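Local coordinates for protein alpha-1,3-glucanase (Streptomyces thermodiastaticus, PDB 7C7D) that hydrolyses alpha-1,3-glucan as a thermostable family GH87 glycosidase, its catalytic unit combining a beta-helix with a smaller beta-rich domain, at residues F504-T518 with Q533-V545. Residues are numbered along the deposited sequence; the frame is centred on the assembly and turned at random. Where two conformers were deposited one is given.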
ATOM      1  N   PHE A 504      -1.166 -22.134  -3.605  1.00 10.89           N
ATOM      2  CA  PHE A 504      -0.066 -22.528  -4.474  1.00 11.77           C
ATOM      3  C   PHE A 504      -0.670 -22.808  -5.838  1.00 12.00           C
ATOM      4  O   PHE A 504      -1.553 -23.658  -5.968  1.00 13.06           O
ATOM      5  CB  PHE A 504       0.657 -23.740  -3.880  1.00 12.74           C
ATOM      6  CG  PHE A 504       1.074 -23.507  -2.463  1.00 13.24           C
ATOM      7  CD1 PHE A 504       2.095 -22.626  -2.175  1.00 13.73           C
ATOM      8  CD2 PHE A 504       0.379 -24.079  -1.412  1.00 16.22           C
ATOM      9  CE1 PHE A 504       2.459 -22.360  -0.868  1.00 14.42           C
ATOM     10  CE2 PHE A 504       0.733 -23.816  -0.105  1.00 17.07           C
ATOM     11  CZ  PHE A 504       1.784 -22.962   0.169  1.00 15.89           C
ATOM     12  N   VAL A 505      -0.250 -22.046  -6.843  1.00 11.08           N
ATOM     13  CA  VAL A 505      -0.967 -22.034  -8.108  1.00 11.65           C
ATOM     14  C   VAL A 505       0.033 -21.787  -9.226  1.00 11.40           C
ATOM     15  O   VAL A 505       1.083 -21.176  -9.022  1.00 12.36           O
ATOM     16  CB  VAL A 505      -2.096 -20.972  -8.074  1.00 12.94           C
ATOM     17  CG1 VAL A 505      -1.524 -19.562  -7.956  1.00 14.50           C
ATOM     18  CG2 VAL A 505      -3.017 -21.088  -9.281  1.00 14.80           C
ATOM     19  N   SER A 506      -0.296 -22.274 -10.415  1.00 12.51           N
ATOM     20  CA  SER A 506       0.375 -21.863 -11.641  1.00 12.76           C
ATOM     21  C   SER A 506      -0.700 -21.104 -12.412  1.00 13.08           C
ATOM     22  O   SER A 506      -1.505 -21.692 -13.137  1.00 13.86           O
ATOM     23  CB  SER A 506       0.914 -23.067 -12.385  1.00 13.51           C
ATOM     24  OG  SER A 506       1.808 -22.676 -13.411  1.00 14.43           O
ATOM     25  N   GLY A 507      -0.724 -19.787 -12.217  1.00 13.47           N
ATOM     26  CA  GLY A 507      -1.909 -18.986 -12.482  1.00 15.09           C
ATOM     27  C   GLY A 507      -2.277 -18.821 -13.944  1.00 16.70           C
ATOM     28  O   GLY A 507      -3.397 -18.380 -14.229  1.00 18.53           O
ATOM     29  N   GLY A 508      -1.372 -19.131 -14.870  1.00 15.50           N
ATOM     30  CA  GLY A 508      -1.704 -19.059 -16.274  1.00 16.95           C
ATOM     31  C   GLY A 508      -2.205 -20.352 -16.860  1.00 16.40           C
ATOM     32  O   GLY A 508      -2.449 -20.424 -18.069  1.00 18.36           O
ATOM     33  N   GLY A 509      -2.376 -21.387 -16.038  1.00 15.85           N
ATOM     34  CA  GLY A 509      -2.779 -22.674 -16.558  1.00 16.56           C
ATOM     35  C   GLY A 509      -1.681 -23.446 -17.251  1.00 16.46           C
ATOM     36  O   GLY A 509      -1.973 -24.447 -17.911  1.00 18.28           O
ATOM     37  N   GLN A 510      -0.427 -23.032 -17.099  1.00 15.87           N
ATOM     38  CA  GLN A 510       0.684 -23.664 -17.798  1.00 17.22           C
ATOM     39  C   GLN A 510       1.264 -24.867 -17.060  1.00 16.86           C
ATOM     40  O   GLN A 510       2.082 -25.592 -17.636  1.00 18.13           O
ATOM     41  CB  GLN A 510       1.784 -22.634 -18.085  1.00 18.06           C
ATOM     42  CG  GLN A 510       1.292 -21.408 -18.863  1.00 19.49           C
ATOM     43  CD  GLN A 510       2.310 -20.273 -18.894  1.00 19.30           C
ATOM     44  OE1 GLN A 510       3.512 -20.499 -18.778  1.00 19.85           O
ATOM     45  NE2 GLN A 510       1.824 -19.043 -19.045  1.00 20.79           N
ATOM     46  N   GLY A 511       0.868 -25.099 -15.811  1.00 15.94           N
ATOM     47  CA  GLY A 511       1.293 -26.297 -15.108  1.00 16.42           C
ATOM     48  C   GLY A 511       2.737 -26.322 -14.660  1.00 16.58           C
ATOM     49  O   GLY A 511       3.311 -27.407 -14.532  1.00 17.87           O
ATOM     50  N   HIS A 512       3.339 -25.165 -14.394  1.00 15.56           N
ATOM     51  CA  HIS A 512       4.694 -25.145 -13.862  1.00 15.07           C
ATOM     52  C   HIS A 512       4.674 -25.472 -12.374  1.00 14.22           C
ATOM     53  O   HIS A 512       3.754 -25.088 -11.642  1.00 14.16           O
ATOM     54  CB  HIS A 512       5.323 -23.768 -14.054  1.00 15.19           C
ATOM     55  CG  HIS A 512       5.326 -23.298 -15.473  1.00 16.47           C
ATOM     56  ND1 HIS A 512       6.026 -23.945 -16.470  1.00 18.35           N
ATOM     57  CD2 HIS A 512       4.712 -22.246 -16.063  1.00 16.49           C
ATOM     58  CE1 HIS A 512       5.839 -23.311 -17.615  1.00 18.30           C
ATOM     59  NE2 HIS A 512       5.049 -22.277 -17.395  1.00 17.61           N
ATOM     60  N   ALA A 513       5.719 -26.157 -11.913  1.00 14.48           N
ATOM     61  CA  ALA A 513       5.743 -26.634 -10.535  1.00 14.00           C
ATOM     62  C   ALA A 513       5.920 -25.496  -9.534  1.00 12.90           C
ATOM     63  O   ALA A 513       6.744 -24.592  -9.719  1.00 13.81           O
ATOM     64  CB  ALA A 513       6.872 -27.644 -10.345  1.00 16.26           C
ATOM     65  N   VAL A 514       5.136 -25.553  -8.462  1.00 13.08           N
ATOM     66  CA  VAL A 514       5.436 -24.834  -7.233  1.00 13.00           C
ATOM     67  C   VAL A 514       6.179 -25.830  -6.355  1.00 13.26           C
ATOM     68  O   VAL A 514       5.621 -26.855  -5.953  1.00 14.86           O
ATOM     69  CB  VAL A 514       4.166 -24.313  -6.550  1.00 13.61           C
ATOM     70  CG1 VAL A 514       4.501 -23.789  -5.158  1.00 14.99           C
ATOM     71  CG2 VAL A 514       3.523 -23.223  -7.390  1.00 14.66           C
ATOM     72  N   LYS A 515       7.448 -25.543  -6.085  1.00 13.37           N
ATOM     73  CA  LYS A 515       8.316 -26.462  -5.365  1.00 13.61           C
ATOM     74  C   LYS A 515       9.311 -25.625  -4.579  1.00 13.25           C
ATOM     75  O   LYS A 515       9.378 -24.404  -4.737  1.00 13.38           O
ATOM     76  CB  LYS A 515       9.043 -27.392  -6.341  1.00 15.76           C
ATOM     77  CG  LYS A 515       9.722 -26.646  -7.484  1.00 16.44           C
ATOM     78  CD  LYS A 515      10.584 -27.570  -8.331  1.00 18.72           C
ATOM     79  CE  LYS A 515      11.273 -26.795  -9.448  1.00 21.82           C
ATOM     80  NZ  LYS A 515      12.365 -27.582 -10.083  1.00 25.89           N
ATOM     81  N   ASN A 516      10.085 -26.294  -3.719  1.00 13.36           N
ATOM     82  CA  ASN A 516      11.077 -25.623  -2.876  1.00 14.00           C
ATOM     83  C   ASN A 516      10.425 -24.659  -1.895  1.00 12.52           C
ATOM     84  O   ASN A 516      11.051 -23.695  -1.446  1.00 14.00           O
ATOM     85  CB  ASN A 516      12.168 -24.910  -3.682  1.00 15.24           C
ATOM     86  CG  ASN A 516      12.762 -25.788  -4.760  1.00 17.25           C
ATOM     87  OD1 ASN A 516      13.140 -26.929  -4.503  1.00 19.04           O
ATOM     88  ND2 ASN A 516      12.858 -25.257  -5.975  1.00 19.86           N
ATOM     89  N   VAL A 517       9.170 -24.925  -1.543  1.00 12.09           N
ATOM     90  CA  VAL A 517       8.406 -24.073  -0.641  1.00 12.16           C
ATOM     91  C   VAL A 517       8.328 -24.739   0.722  1.00 11.37           C
ATOM     92  O   VAL A 517       7.974 -25.920   0.826  1.00 12.46           O
ATOM     93  CB  VAL A 517       6.989 -23.826  -1.185  1.00 13.71           C
ATOM     94  CG1 VAL A 517       6.116 -23.104  -0.144  1.00 14.80           C
ATOM     95  CG2 VAL A 517       7.049 -23.045  -2.480  1.00 14.17           C
ATOM     96  N   THR A 518       8.652 -23.981   1.764  1.00 11.66           N
ATOM     97  CA  THR A 518       8.460 -24.405   3.145  1.00 12.45           C
ATOM     98  C   THR A 518       7.605 -23.371   3.854  1.00 12.30           C
ATOM     99  O   THR A 518       7.913 -22.176   3.810  1.00 13.37           O
ATOM    100  CB  THR A 518       9.802 -24.518   3.871  1.00 14.95           C
ATOM    101  OG1 THR A 518      10.633 -25.452   3.177  1.00 16.86           O
ATOM    102  CG2 THR A 518       9.595 -24.991   5.310  1.00 16.92           C
ATOM    103  N   GLN A 533      -4.761 -24.057  -0.412  1.00 11.91           N
ATOM    104  CA  GLN A 533      -5.418 -24.191  -1.707  1.00 12.15           C
ATOM    105  C   GLN A 533      -4.310 -24.522  -2.707  1.00 12.31           C
ATOM    106  O   GLN A 533      -3.576 -23.633  -3.144  1.00 12.80           O
ATOM    107  CB  GLN A 533      -6.127 -22.887  -2.050  1.00 13.76           C
ATOM    108  CG  GLN A 533      -6.883 -22.885  -3.367  1.00 15.20           C
ATOM    109  CD  GLN A 533      -7.569 -21.558  -3.625  1.00 15.32           C
ATOM    110  OE1 GLN A 533      -8.295 -21.042  -2.770  1.00 17.06           O
ATOM    111  NE2 GLN A 533      -7.342 -20.995  -4.802  1.00 16.60           N
ATOM    112  N   ALA A 534      -4.158 -25.809  -3.023  1.00 12.00           N
ATOM    113  CA  ALA A 534      -3.059 -26.308  -3.845  1.00 12.60           C
ATOM    114  C   ALA A 534      -3.584 -26.655  -5.232  1.00 13.02           C
ATOM    115  O   ALA A 534      -4.331 -27.626  -5.401  1.00 15.26           O
ATOM    116  CB  ALA A 534      -2.397 -27.521  -3.199  1.00 14.78           C
ATOM    117  N   GLU A 535      -3.176 -25.869  -6.225  1.00 12.93           N
ATOM    118  CA  GLU A 535      -3.655 -26.028  -7.586  1.00 14.58           C
ATOM    119  C   GLU A 535      -2.541 -26.161  -8.611  1.00 14.25           C
ATOM    120  O   GLU A 535      -2.833 -26.317  -9.800  1.00 15.16           O
ATOM    121  CB  GLU A 535      -4.561 -24.856  -7.964  1.00 18.74           C
ATOM    122  CG  GLU A 535      -5.781 -24.782  -7.093  1.00 23.91           C
ATOM    123  CD  GLU A 535      -6.671 -23.640  -7.480  1.00 29.82           C
ATOM    124  OE1 GLU A 535      -6.431 -22.522  -6.989  1.00 31.48           O
ATOM    125  OE2 GLU A 535      -7.591 -23.858  -8.294  1.00 34.20           O
ATOM    126  N   ALA A 536      -1.305 -26.074  -8.203  1.00 14.89           N
ATOM    127  CA  ALA A 536      -0.175 -26.326  -9.075  1.00 15.81           C
ATOM    128  C   ALA A 536       0.406 -27.697  -8.777  1.00 13.39           C
ATOM    129  O   ALA A 536       0.293 -28.188  -7.653  1.00 14.05           O
ATOM    130  CB  ALA A 536       0.925 -25.295  -8.820  1.00 16.34           C
ATOM    131  N   PRO A 537       1.034 -28.348  -9.751  1.00 13.06           N
ATOM    132  CA  PRO A 537       1.876 -29.504  -9.430  1.00 14.05           C
ATOM    133  C   PRO A 537       3.093 -29.043  -8.643  1.00 13.71           C
ATOM    134  O   PRO A 537       3.450 -27.864  -8.639  1.00 14.62           O
ATOM    135  CB  PRO A 537       2.281 -30.037 -10.807  1.00 15.36           C
ATOM    136  CG  PRO A 537       2.231 -28.823 -11.698  1.00 17.43           C
ATOM    137  CD  PRO A 537       1.117 -27.966 -11.174  1.00 15.54           C
ATOM    138  N   GLY A 538       3.731 -29.994  -7.963  1.00 14.11           N
ATOM    139  CA  GLY A 538       4.948 -29.686  -7.234  1.00 14.82           C
ATOM    140  C   GLY A 538       4.974 -30.294  -5.845  1.00 14.34           C
ATOM    141  O   GLY A 538       4.498 -31.415  -5.646  1.00 15.24           O
ATOM    142  N   GLU A 539       5.532 -29.570  -4.877  1.00 14.61           N
ATOM    143  CA  GLU A 539       5.637 -30.073  -3.516  1.00 14.14           C
ATOM    144  C   GLU A 539       5.892 -28.911  -2.570  1.00 14.18           C
ATOM    145  O   GLU A 539       6.496 -27.902  -2.944  1.00 15.21           O
ATOM    146  CB  GLU A 539       6.748 -31.128  -3.372  1.00 16.20           C
ATOM    147  CG  GLU A 539       8.133 -30.697  -3.869  1.00 19.75           C
ATOM    148  CD  GLU A 539       8.913 -29.853  -2.864  1.00 21.60           C
ATOM    149  OE1 GLU A 539       9.847 -29.124  -3.293  1.00 20.70           O
ATOM    150  OE2 GLU A 539       8.595 -29.913  -1.649  1.00 22.14           O
ATOM    151  N   ALA A 540       5.446 -29.080  -1.331  1.00 14.95           N
ATOM    152  CA  ALA A 540       5.746 -28.124  -0.280  1.00 15.16           C
ATOM    153  C   ALA A 540       5.720 -28.842   1.055  1.00 14.68           C
ATOM    154  O   ALA A 540       5.040 -29.859   1.214  1.00 15.87           O
ATOM    155  CB  ALA A 540       4.741 -26.972  -0.257  1.00 15.78           C
ATOM    156  N   THR A 541       6.458 -28.297   2.011  1.00 13.20           N
ATOM    157  CA  THR A 541       6.496 -28.823   3.365  1.00 13.04           C
ATOM    158  C   THR A 541       5.847 -27.826   4.309  1.00 11.82           C
ATOM    159  O   THR A 541       6.116 -26.621   4.232  1.00 12.44           O
ATOM    160  CB  THR A 541       7.942 -29.066   3.794  1.00 15.66           C
ATOM    161  OG1 THR A 541       8.531 -30.020   2.906  1.00 19.27           O
ATOM    162  CG2 THR A 541       8.012 -29.597   5.227  1.00 16.95           C
ATOM    163  N   PHE A 542       4.997 -28.334   5.198  1.00 11.56           N
ATOM    164  CA  PHE A 542       4.291 -27.516   6.174  1.00 10.85           C
ATOM    165  C   PHE A 542       4.612 -27.992   7.581  1.00 11.22           C
ATOM    166  O   PHE A 542       4.434 -29.174   7.893  1.00 12.26           O
ATOM    167  CB  PHE A 542       2.782 -27.598   5.956  1.00 13.47           C
ATOM    168  CG  PHE A 542       2.366 -27.125   4.596  1.00 17.30           C
ATOM    169  CD1 PHE A 542       2.474 -27.967   3.496  1.00 19.91           C
ATOM    170  CD2 PHE A 542       1.908 -25.837   4.398  1.00 20.17           C
ATOM    171  CE1 PHE A 542       2.118 -27.543   2.233  1.00 21.14           C
ATOM    172  CE2 PHE A 542       1.545 -25.396   3.122  1.00 18.68           C
ATOM    173  CZ  PHE A 542       1.649 -26.258   2.050  1.00 20.75           C
ATOM    174  N   ARG A 543       5.073 -27.072   8.428  1.00 11.20           N
ATOM    175  CA  ARG A 543       5.346 -27.360   9.827  0.54 11.73           C
ATOM    176  C   ARG A 543       4.772 -26.244  10.686  1.00 10.90           C
ATOM    177  O   ARG A 543       4.793 -25.074  10.297  1.00 10.91           O
ATOM    178  CB  ARG A 543       6.862 -27.403  10.121  0.54 16.36           C
ATOM    179  CG  ARG A 543       7.647 -28.516   9.466  0.54 19.42           C
ATOM    180  CD  ARG A 543       9.086 -28.531   9.981  0.54 21.52           C
ATOM    181  NE  ARG A 543       9.816 -27.315   9.632  0.54 23.96           N
ATOM    182  CZ  ARG A 543      10.578 -27.190   8.550  0.54 25.86           C
ATOM    183  NH1 ARG A 543      10.708 -28.211   7.715  0.54 26.34           N
ATOM    184  NH2 ARG A 543      11.209 -26.048   8.302  0.54 26.64           N
ATOM    185  N   ASN A 544       4.287 -26.610  11.875  1.00 10.32           N
ATOM    186  CA  ASN A 544       3.957 -25.628  12.902  1.00 10.21           C
ATOM    187  C   ASN A 544       2.877 -24.644  12.466  1.00  9.76           C
ATOM    188  O   ASN A 544       2.883 -23.483  12.878  1.00 10.66           O
ATOM    189  CB  ASN A 544       5.222 -24.912  13.377  1.00 10.74           C
ATOM    190  CG  ASN A 544       6.270 -25.894  13.821  1.00 10.95           C
ATOM    191  OD1 ASN A 544       5.951 -26.849  14.540  1.00 11.04           O
ATOM    192  ND2 ASN A 544       7.510 -25.709  13.376  1.00 11.73           N
ATOM    193  N   VAL A 545       1.925 -25.107  11.661  1.00 10.56           N
ATOM    194  CA  VAL A 545       0.788 -24.291  11.250  1.00 10.78           C
ATOM    195  C   VAL A 545      -0.389 -24.648  12.147  1.00 11.24           C
ATOM    196  O   VAL A 545      -0.888 -25.777  12.108  1.00 11.61           O
ATOM    197  CB  VAL A 545       0.454 -24.505   9.770  1.00 11.83           C
ATOM    198  CG1 VAL A 545      -0.812 -23.734   9.390  1.00 13.32           C
ATOM    199  CG2 VAL A 545       1.635 -24.080   8.902  1.00 12.82           C
TER
HETATM  200  O   HOH W   1      -0.084 -26.546  -5.423  1.00 27.92           O
HETATM  201  O   HOH W   2      -2.340 -24.026 -11.247  1.00 15.47           O
HETATM  202  O   HOH W   3      13.021 -28.858  -2.423  1.00 31.29           O
HETATM  203  O   HOH W   4       9.672 -28.103   0.135  1.00 32.89           O
HETATM  204  O   HOH W   5      12.095 -27.230   4.865  1.00 44.31           O
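Glu539 reaches across to the corner at Asn516, where its OE1 takes the backbone N-H of Asn516 at 2.9 Å in a nearly straight bond (173°) that arrives from above the carboxylate plane. Its CG sits between the backbone N and the carbonyl carbon (chi1 54°), and a bend at chi2 brings the carboxylate onto the neighbouring chain. Water bridges extend this grip: one joins OE2 of Glu539 to Val517 O, another links Asn516 OD1 with OE1, weakly on the glutamate side. Shortening Glu539 to an alanine is likely to leave the Asn516 N-H without its carboxylate acceptor and the turn at this corner less firmly held.

Between successive coils, in the buried interior, the Phe504 and Phe542 rings come from opposite directions, their planes 69° apart, and CE2 of Phe504 meets CZ of Phe542 at 3.4 Å, near the plane of the Phe542 ring. Ala536 points its methyl toward 504-518, 3.6 Å from CG2 of Val514, the branch anti to the carbonyl carbon. In the conformer given, Thr518 CG2 lies 3.6 Å from NH2 of Arg543, which also pairs with Asp520.

Parallel backbone pairing sets these side chains in place. Phe504 N donates to Gln533 O, and Phe504 O receives Glu535 N at 2.8 Å; farther on, Val514 N bonds Pro537 O and Val514 O receives Glu539 N. Gly538 fits where a CB would clash with Val514 O. Beyond the corner, Thr541 N reaches Val517 O at 3.1 Å.

Such stacking of successive coils is characteristic of a right-handed parallel beta-helix, as in pectate lyase-like proteins. Val476 of strand 474-477 packs against Phe504 and Val514 from the preceding coil, whereas Phe567 and Val569 of strand 567-571 cover Ala540 and Phe542 from the following one.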